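Local structure of putative glycosyltransferase (GalT1) (Streptococcus parasanguinis FW213, 5HEA) at residues V11-V16 / D92-F96; V118-N122 / F207-G211; T166-T170 / S212-S216. The protein probably transfers a sugar from a nucleotide-activated donor to an acceptor, this chain being the C-terminal part of the protein, with a GT-A-type family 2 glycosyltransferase domain. All coordinates share one frame; numbering follows the deposited sequence.

How the interactions relate
Interaction 1 is partly buried, whereas interactions 2 and 3 are buried, the last lying nearest the centre of the chain. In interaction 1, the C-terminal ends of two neighbouring parallel strands meet mainly through one serine and two waters, with valines packing beside them. Interaction 2 relies on backbone bonds between strands 116-125 and 204-217, with an asparagine pair added where the latter strand bends. Interaction 3 takes the same strand 204-217 further on and is almost wholly aromatic. The three are coupled: N122 N bonds to Y213 O between interactions 2 and 3, while the hydroxyl of Y213 reaches D92 and D95 of interaction 1, tying core packing to the loop 92-96.

Interaction 1: V11-V16 / D92-F96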
loop_
_atom_site.group_PDB
_atom_site.type_symbol
_atom_site.label_atom_id
_atom_site.label_comp_id
_atom_site.label_asym_id
_atom_site.label_seq_id
_atom_site.Cartn_x
_atom_site.Cartn_y
_atom_site.Cartn_z
ATOM N N VAL A 11 -25.848 -4.239 20.567
ATOM C CA VAL A 11 -25.952 -5.346 19.630
ATOM C C VAL A 11 -25.201 -5.008 18.342
ATOM O O VAL A 11 -25.718 -4.310 17.471
ATOM C CB VAL A 11 -27.435 -5.676 19.329
ATOM C CG1 VAL A 11 -27.552 -6.828 18.316
ATOM C CG2 VAL A 11 -28.177 -6.016 20.621
ATOM N N PRO A 12 -23.956 -5.482 18.229
ATOM C CA PRO A 12 -23.200 -5.283 16.993
ATOM C C PRO A 12 -23.798 -6.134 15.880
ATOM O O PRO A 12 -24.194 -7.280 16.107
ATOM C CB PRO A 12 -21.797 -5.795 17.352
ATOM C CG PRO A 12 -21.761 -5.777 18.852
ATOM C CD PRO A 12 -23.143 -6.119 19.274
ATOM N N VAL A 13 -23.868 -5.567 14.685
ATOM C CA VAL A 13 -24.500 -6.238 13.557
ATOM C C VAL A 13 -23.562 -6.200 12.370
ATOM O O VAL A 13 -23.253 -5.124 11.850
ATOM C CB VAL A 13 -25.839 -5.562 13.170
ATOM C CG1 VAL A 13 -26.400 -6.173 11.885
ATOM C CG2 VAL A 13 -26.845 -5.692 14.297
ATOM N N TYR A 14 -23.088 -7.372 11.952
ATOM C CA TYR A 14 -22.322 -7.483 10.714
ATOM C C TYR A 14 -22.695 -8.768 9.972
ATOM O O TYR A 14 -22.405 -9.869 10.438
ATOM C CB TYR A 14 -20.803 -7.415 10.953
ATOM C CG TYR A 14 -20.037 -7.419 9.638
ATOM C CD1 TYR A 14 -20.111 -6.335 8.775
ATOM C CD2 TYR A 14 -19.280 -8.519 9.245
ATOM C CE1 TYR A 14 -19.450 -6.333 7.564
ATOM C CE2 TYR A 14 -18.607 -8.526 8.029
ATOM C CZ TYR A 14 -18.697 -7.426 7.196
ATOM O OH TYR A 14 -18.041 -7.406 5.994
ATOM N N ASN A 15 -23.371 -8.606 8.837
ATOM C CA ASN A 15 -23.714 -9.710 7.938
ATOM C C ASN A 15 -24.369 -10.898 8.634
ATOM O O ASN A 15 -23.911 -12.038 8.519
ATOM C CB ASN A 15 -22.497 -10.148 7.119
ATOM C CG ASN A 15 -22.130 -9.132 6.064
ATOM O OD1 ASN A 15 -22.778 -8.097 5.947
ATOM N ND2 ASN A 15 -21.091 -9.414 5.295
ATOM N N VAL A 16 -25.452 -10.620 9.351
ATOM C CA VAL A 16 -26.162 -11.659 10.090
ATOM C C VAL A 16 -27.624 -11.771 9.664
ATOM O O VAL A 16 -28.503 -12.059 10.483
ATOM C CB VAL A 16 -26.065 -11.410 11.616
ATOM C CG1 VAL A 16 -24.685 -11.811 12.126
ATOM C CG2 VAL A 16 -26.359 -9.938 11.947
ATOM N N ASP A 92 -25.069 -10.754 21.249
ATOM C CA ASP A 92 -24.603 -10.995 19.885
ATOM C C ASP A 92 -25.789 -11.280 18.974
ATOM O O ASP A 92 -26.724 -11.960 19.364
ATOM C CB ASP A 92 -23.601 -12.141 19.832
ATOM C CG ASP A 92 -22.249 -11.746 20.399
ATOM O OD1 ASP A 92 -21.972 -10.518 20.508
ATOM O OD2 ASP A 92 -21.464 -12.658 20.734
ATOM N N SER A 93 -25.737 -10.758 17.754
ATOM C CA SER A 93 -26.915 -10.790 16.891
ATOM C C SER A 93 -27.163 -12.174 16.269
ATOM O O SER A 93 -28.201 -12.392 15.644
ATOM C CB SER A 93 -26.827 -9.675 15.840
ATOM O OG SER A 93 -25.529 -9.599 15.287
ATOM N N ASP A 94 -26.210 -13.095 16.466
ATOM C CA ASP A 94 -26.338 -14.519 16.110
ATOM C C ASP A 94 -27.151 -15.326 17.118
ATOM O O ASP A 94 -27.535 -16.470 16.849
ATOM C CB ASP A 94 -24.960 -15.176 16.132
ATOM C CG ASP A 94 -24.127 -14.816 14.951
ATOM O OD1 ASP A 94 -24.709 -14.564 13.882
ATOM O OD2 ASP A 94 -22.889 -14.800 15.087
ATOM N N ASP A 95 -27.371 -14.743 18.289
ATOM C CA ASP A 95 -27.906 -15.462 19.445
ATOM C C ASP A 95 -29.321 -15.028 19.804
ATOM O O ASP A 95 -29.889 -14.166 19.140
ATOM C CB ASP A 95 -26.975 -15.246 20.645
ATOM C CG ASP A 95 -25.558 -15.733 20.377
ATOM O OD1 ASP A 95 -25.404 -16.705 19.598
ATOM O OD2 ASP A 95 -24.597 -15.153 20.947
ATOM N N PHE A 96 -29.895 -15.639 20.844
ATOM C CA PHE A 96 -31.221 -15.251 21.325
ATOM C C PHE A 96 -31.397 -15.614 22.794
ATOM O O PHE A 96 -30.593 -16.356 23.360
ATOM C CB PHE A 96 -32.342 -15.850 20.459
ATOM C CG PHE A 96 -32.293 -17.350 20.355
ATOM C CD1 PHE A 96 -31.404 -17.968 19.485
ATOM C CD2 PHE A 96 -33.140 -18.142 21.124
ATOM C CE1 PHE A 96 -31.352 -19.342 19.384
ATOM C CE2 PHE A 96 -33.106 -19.532 21.026
ATOM C CZ PHE A 96 -32.212 -20.136 20.156
HETATM O O HOH W 1 -23.096 -9.504 17.408
HETATM O O HOH W 2 -22.922 -9.546 13.798
#
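The isopropyl group of V16 lies against the turn formed by S93 and D94, with a different branch for each residue. CG2 rests 3.5 Å from S93 OG, while CG1, beside the backbone N of V16, comes within 3.3 Å of D94 OD1, the two side chains crossing at about a right angle. The other carboxylate oxygen, D94 OD2, is engaged by R218 in a salt bridge. S93 is the hub. Its chi1 of 44° turns OG back between its own N and carbonyl carbon, where it donates a 2.8 Å hydrogen bond to P12 O, arriving in the carbonyl plane at a C=O...O angle of 150°. The sequence D92-S93-D94 fits the D-X-D pattern of GT-A glycosyltransferases, which in relatives typically serves the metal and nucleotide sugar; here it occupies a type I turn just beyond strand 87-90, next to the end of the parallel strand 7-13. Two waters fill in the polar network. One accepts from S93 N at 2.9 Å and donates to P12 O at 2.8 Å, giving that carbonyl a second donor. The other accepts from Y14 N at 2.9 Å and donates to S93 OG at 3.0 Å, thereby linking the serine to the backbone just past the strand. V11 CG1 adds an apolar contact, 3.8 Å from S93 CB.

Interaction 2: V118-N122 / F207-G211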
loop_
_atom_site.group_PDB
_atom_site.type_symbol
_atom_site.label_atom_id
_atom_site.label_comp_id
_atom_site.label_asym_id
_atom_site.label_seq_id
_atom_site.Cartn_x
_atom_site.Cartn_y
_atom_site.Cartn_z
ATOM N N VAL A 118 -24.228 -11.850 36.333
ATOM C CA VAL A 118 -23.785 -12.706 35.243
ATOM C C VAL A 118 -24.668 -13.934 35.257
ATOM O O VAL A 118 -24.936 -14.493 36.325
ATOM C CB VAL A 118 -22.315 -13.161 35.449
ATOM C CG1 VAL A 118 -21.842 -14.073 34.294
ATOM C CG2 VAL A 118 -21.380 -11.958 35.610
ATOM N N CYS A 119 -25.148 -14.348 34.091
ATOM C CA CYS A 119 -25.826 -15.638 34.011
ATOM C C CYS A 119 -25.046 -16.564 33.097
ATOM O O CYS A 119 -23.972 -16.210 32.606
ATOM C CB CYS A 119 -27.303 -15.507 33.578
ATOM S SG CYS A 119 -27.606 -15.025 31.851
ATOM N N ASN A 120 -25.579 -17.751 32.871
ATOM C CA ASN A 120 -24.885 -18.737 32.065
ATOM C C ASN A 120 -25.562 -18.808 30.700
ATOM O O ASN A 120 -26.445 -17.996 30.383
ATOM C CB ASN A 120 -24.916 -20.099 32.779
ATOM C CG ASN A 120 -23.680 -20.937 32.503
ATOM O OD1 ASN A 120 -23.116 -20.901 31.409
ATOM N ND2 ASN A 120 -23.248 -21.692 33.503
ATOM N N PHE A 121 -25.156 -19.764 29.878
ATOM C CA PHE A 121 -25.809 -19.920 28.580
ATOM C C PHE A 121 -26.008 -21.388 28.244
ATOM O O PHE A 121 -25.250 -22.247 28.693
ATOM C CB PHE A 121 -25.002 -19.220 27.463
ATOM C CG PHE A 121 -23.643 -19.804 27.238
ATOM C CD1 PHE A 121 -23.458 -20.849 26.343
ATOM C CD2 PHE A 121 -22.546 -19.323 27.927
ATOM C CE1 PHE A 121 -22.204 -21.395 26.141
ATOM C CE2 PHE A 121 -21.291 -19.869 27.735
ATOM C CZ PHE A 121 -21.118 -20.901 26.842
ATOM N N ASN A 122 -27.037 -21.673 27.460
ATOM C CA ASN A 122 -27.193 -22.989 26.867
ATOM C C ASN A 122 -26.913 -22.769 25.394
ATOM O O ASN A 122 -26.701 -21.635 24.974
ATOM C CB ASN A 122 -28.598 -23.550 27.123
ATOM C CG ASN A 122 -28.703 -24.257 28.462
ATOM O OD1 ASN A 122 -27.742 -24.871 28.915
ATOM N ND2 ASN A 122 -29.863 -24.166 29.106
ATOM N N PHE A 207 -23.649 -14.188 40.467
ATOM C CA PHE A 207 -23.788 -15.169 39.395
ATOM C C PHE A 207 -25.093 -15.934 39.536
ATOM O O PHE A 207 -25.410 -16.419 40.630
ATOM C CB PHE A 207 -22.611 -16.155 39.409
ATOM C CG PHE A 207 -22.684 -17.199 38.320
ATOM C CD1 PHE A 207 -22.490 -16.845 36.992
ATOM C CD2 PHE A 207 -22.941 -18.522 38.621
ATOM C CE1 PHE A 207 -22.554 -17.788 35.995
ATOM C CE2 PHE A 207 -23.019 -19.479 37.620
ATOM C CZ PHE A 207 -22.821 -19.112 36.310
ATOM N N ILE A 208 -25.855 -16.042 38.445
ATOM C CA ILE A 208 -27.009 -16.950 38.430
ATOM C C ILE A 208 -26.779 -18.077 37.430
ATOM O O ILE A 208 -26.594 -17.826 36.230
ATOM C CB ILE A 208 -28.364 -16.232 38.147
ATOM C CG1 ILE A 208 -28.206 -15.157 37.089
ATOM C CG2 ILE A 208 -28.903 -15.581 39.410
ATOM C CD1 ILE A 208 -29.487 -14.420 36.771
ATOM N N ASN A 209 -26.771 -19.314 37.927
ATOM C CA ASN A 209 -26.508 -20.469 37.081
ATOM C C ASN A 209 -27.745 -20.934 36.331
ATOM O O ASN A 209 -28.265 -22.022 36.579
ATOM C CB ASN A 209 -25.913 -21.641 37.865
ATOM C CG ASN A 209 -25.207 -22.639 36.956
ATOM O OD1 ASN A 209 -24.561 -22.239 35.988
ATOM N ND2 ASN A 209 -25.350 -23.936 37.242
ATOM N N GLU A 210 -28.212 -20.092 35.420
ATOM C CA GLU A 210 -29.309 -20.452 34.531
ATOM C C GLU A 210 -28.870 -20.159 33.096
ATOM O O GLU A 210 -28.220 -19.142 32.831
ATOM C CB GLU A 210 -30.574 -19.664 34.884
ATOM C CG GLU A 210 -30.396 -18.151 34.855
ATOM C CD GLU A 210 -31.678 -17.398 35.206
ATOM O OE1 GLU A 210 -32.229 -17.639 36.304
ATOM O OE2 GLU A 210 -32.129 -16.565 34.382
ATOM N N GLY A 211 -29.202 -21.057 32.175
ATOM C CA GLY A 211 -28.847 -20.864 30.778
ATOM C C GLY A 211 -29.954 -20.120 30.049
ATOM O O GLY A 211 -30.663 -20.703 29.240
HETATM O O HOH W 3 -31.988 -22.808 29.200
#
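Beside N120, the parallel strand 204-217 kinks: N209 is the centre of an inverse gamma turn, and N120 N bonds to E210 O at 3.0 Å, its donor tilted from the carbonyl plane. The two strands, 116-125 and 204-217, are neighbours in the mixed sheet that runs through this GT-A-type glycosyltransferase, and their short axes diverge by 28°. Before the kink V118 and F207 pair in regular parallel fashion. I208 N donates to V118 O at 2.8 Å, and the apolar side chains take both faces of the sheet: V118 CG1 touches F207 CD1 at 3.9 Å on one, C119 CB meets I208 CG1 at 3.6 Å on the other. With CG anti to its backbone N, the F207 side chain brings its ring alongside strand 116-125, and N120 ND2 lies at the ring's edge, near its plane. That same amide nitrogen makes the side-chain bond of the contact. N120 and N209 run side by side in the same direction, their amide planes 46° apart, and ND2 of N120 donates to OD1 of N209 at 2.9 Å, head-on to the acceptor carbonyl. N209 ND2 in turn reaches K139 O, so both ends of that amide are used. The remaining end of the N120 amide folds back onto its own strand, where OD1 accepts from F121 N at 2.8 Å.

Interaction 3: T166-T170 / S212-S216; sequences TFSPT and SYYYS
The hydroxyl of Y213, against which P169 CG packs at 3.4 Å, is gripped by two groups of the loop 92-96: the backbone N of D92 and the carboxylate oxygen OD2 of D95. Because D92 N can only donate, the phenol oxygen serves it as acceptor, which would leave the hydroxyl proton available to D95 OD2. These bonds fix the outer end of a ring that the loop 166-170 packs against from one side. CG of Y213 stands anti to its backbone N (chi1 -174°), which extends the ring toward that loop. P169 CB presses 3.4 Å from Y213 CE2, crossing the ring obliquely, and T170 CG2 reaches Y213 CG at 3.9 Å from a direction at about a right angle. T170 OG1 has both C119 O and P169 O within reach for its one proton.

F167 stands at the middle of an aromatic cluster. It comes toward Y213 from the opposite direction and presents its edge to the face of that ring in an offset edge-to-face pair, centroids 5.7 Å apart and planes at 81°; F167 CE2 and Y213 CE1 approach to 3.7 Å. Y215 then turns its own edge to a face of F167, with planes at 70° and F167 CZ to Y215 CD2 at 3.5 Å. P169 CD lies over the opposite face of F167, 3.5 Å above the plane. The loop before strand 171-174 is thus joined to strand 204-217 inside the GT-A-type domain. No hydrogen bond spans the two segments, so their cohesion rests on ring edges meeting ring faces and on apolar packing, while the hydroxyl of Y213 is hydrogen-bonded to the loop 92-96.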
loop_
_atom_site.group_PDB
_atom_site.type_symbol
_atom_site.label_atom_id
_atom_site.label_comp_id
_atom_site.label_asym_id
_atom_site.label_seq_id
_atom_site.Cartn_x
_atom_site.Cartn_y
_atom_site.Cartn_z
ATOM N N THR A 166 -14.047 -14.610 28.264
ATOM C CA THR A 166 -13.937 -14.369 26.832
ATOM C C THR A 166 -15.286 -14.194 26.128
ATOM O O THR A 166 -15.333 -14.103 24.899
ATOM C CB THR A 166 -13.116 -15.476 26.149
ATOM O OG1 THR A 166 -13.856 -16.699 26.162
ATOM C CG2 THR A 166 -11.807 -15.689 26.892
ATOM N N PHE A 167 -16.374 -14.150 26.900
ATOM C CA PHE A 167 -17.708 -13.951 26.323
ATOM C C PHE A 167 -18.366 -12.701 26.908
ATOM O O PHE A 167 -18.631 -12.617 28.110
ATOM C CB PHE A 167 -18.596 -15.184 26.548
ATOM C CG PHE A 167 -19.758 -15.274 25.594
ATOM C CD1 PHE A 167 -19.559 -15.122 24.229
ATOM C CD2 PHE A 167 -21.047 -15.513 26.061
ATOM C CE1 PHE A 167 -20.632 -15.203 23.336
ATOM C CE2 PHE A 167 -22.122 -15.589 25.188
ATOM C CZ PHE A 167 -21.914 -15.434 23.814
ATOM N N SER A 168 -18.618 -11.715 26.064
ATOM C CA SER A 168 -19.210 -10.470 26.553
ATOM C C SER A 168 -20.710 -10.493 26.940
ATOM O O SER A 168 -21.107 -9.759 27.849
ATOM C CB SER A 168 -18.907 -9.304 25.602
ATOM O OG SER A 168 -19.386 -9.571 24.303
ATOM N N PRO A 169 -21.552 -11.293 26.241
ATOM C CA PRO A 169 -22.946 -11.350 26.705
ATOM C C PRO A 169 -23.113 -12.092 28.021
ATOM O O PRO A 169 -22.128 -12.560 28.606
ATOM C CB PRO A 169 -23.664 -12.116 25.579
ATOM C CG PRO A 169 -22.793 -11.846 24.347
ATOM C CD PRO A 169 -21.394 -11.909 24.909
ATOM N N THR A 170 -24.369 -12.195 28.458
ATOM C CA THR A 170 -24.795 -12.870 29.708
ATOM C C THR A 170 -24.522 -12.051 30.961
ATOM O O THR A 170 -24.699 -12.535 32.071
ATOM C CB THR A 170 -24.252 -14.346 29.890
ATOM O OG1 THR A 170 -22.970 -14.344 30.526
ATOM C CG2 THR A 170 -24.189 -15.112 28.552
ATOM N N SER A 212 -30.109 -18.832 30.346
ATOM C CA SER A 212 -31.206 -18.041 29.796
ATOM C C SER A 212 -30.808 -17.358 28.494
ATOM O O SER A 212 -31.649 -16.807 27.774
ATOM C CB SER A 212 -31.648 -16.996 30.810
ATOM O OG SER A 212 -32.136 -17.636 31.975
ATOM N N TYR A 213 -29.515 -17.395 28.214
ATOM C CA TYR A 213 -28.974 -16.904 26.948
ATOM C C TYR A 213 -28.663 -18.125 26.089
ATOM O O TYR A 213 -28.126 -19.118 26.595
ATOM C CB TYR A 213 -27.697 -16.110 27.227
ATOM C CG TYR A 213 -27.073 -15.413 26.019
ATOM C CD1 TYR A 213 -26.252 -16.110 25.137
ATOM C CD2 TYR A 213 -27.277 -14.055 25.796
ATOM C CE1 TYR A 213 -25.650 -15.472 24.034
ATOM C CE2 TYR A 213 -26.700 -13.404 24.694
ATOM C CZ TYR A 213 -25.886 -14.121 23.821
ATOM O OH TYR A 213 -25.295 -13.489 22.738
ATOM N N TYR A 214 -29.007 -18.060 24.801
ATOM C CA TYR A 214 -28.735 -19.158 23.873
ATOM C C TYR A 214 -27.663 -18.800 22.839
ATOM O O TYR A 214 -27.820 -17.870 22.044
ATOM C CB TYR A 214 -30.028 -19.649 23.208
ATOM C CG TYR A 214 -30.959 -20.312 24.210
ATOM C CD1 TYR A 214 -30.729 -21.617 24.639
ATOM C CD2 TYR A 214 -32.044 -19.626 24.746
ATOM C CE1 TYR A 214 -31.561 -22.223 25.570
ATOM C CE2 TYR A 214 -32.877 -20.219 25.680
ATOM C CZ TYR A 214 -32.626 -21.517 26.087
ATOM O OH TYR A 214 -33.449 -22.127 27.006
ATOM N N TYR A 215 -26.569 -19.552 22.890
ATOM C CA TYR A 215 -25.415 -19.357 22.029
ATOM C C TYR A 215 -25.626 -20.204 20.775
ATOM O O TYR A 215 -25.696 -21.432 20.850
ATOM C CB TYR A 215 -24.142 -19.803 22.771
ATOM C CG TYR A 215 -22.862 -19.653 21.987
ATOM C CD1 TYR A 215 -22.377 -20.689 21.200
ATOM C CD2 TYR A 215 -22.134 -18.471 22.032
ATOM C CE1 TYR A 215 -21.204 -20.553 20.479
ATOM C CE2 TYR A 215 -20.962 -18.322 21.310
ATOM C CZ TYR A 215 -20.503 -19.366 20.540
ATOM O OH TYR A 215 -19.337 -19.221 19.827
ATOM N N SER A 216 -25.749 -19.541 19.631
ATOM C CA SER A 216 -25.916 -20.227 18.359
ATOM C C SER A 216 -24.604 -20.860 17.918
ATOM O O SER A 216 -23.596 -20.176 17.754
ATOM C CB SER A 216 -26.387 -19.242 17.298
ATOM O OG SER A 216 -26.233 -19.786 16.006
#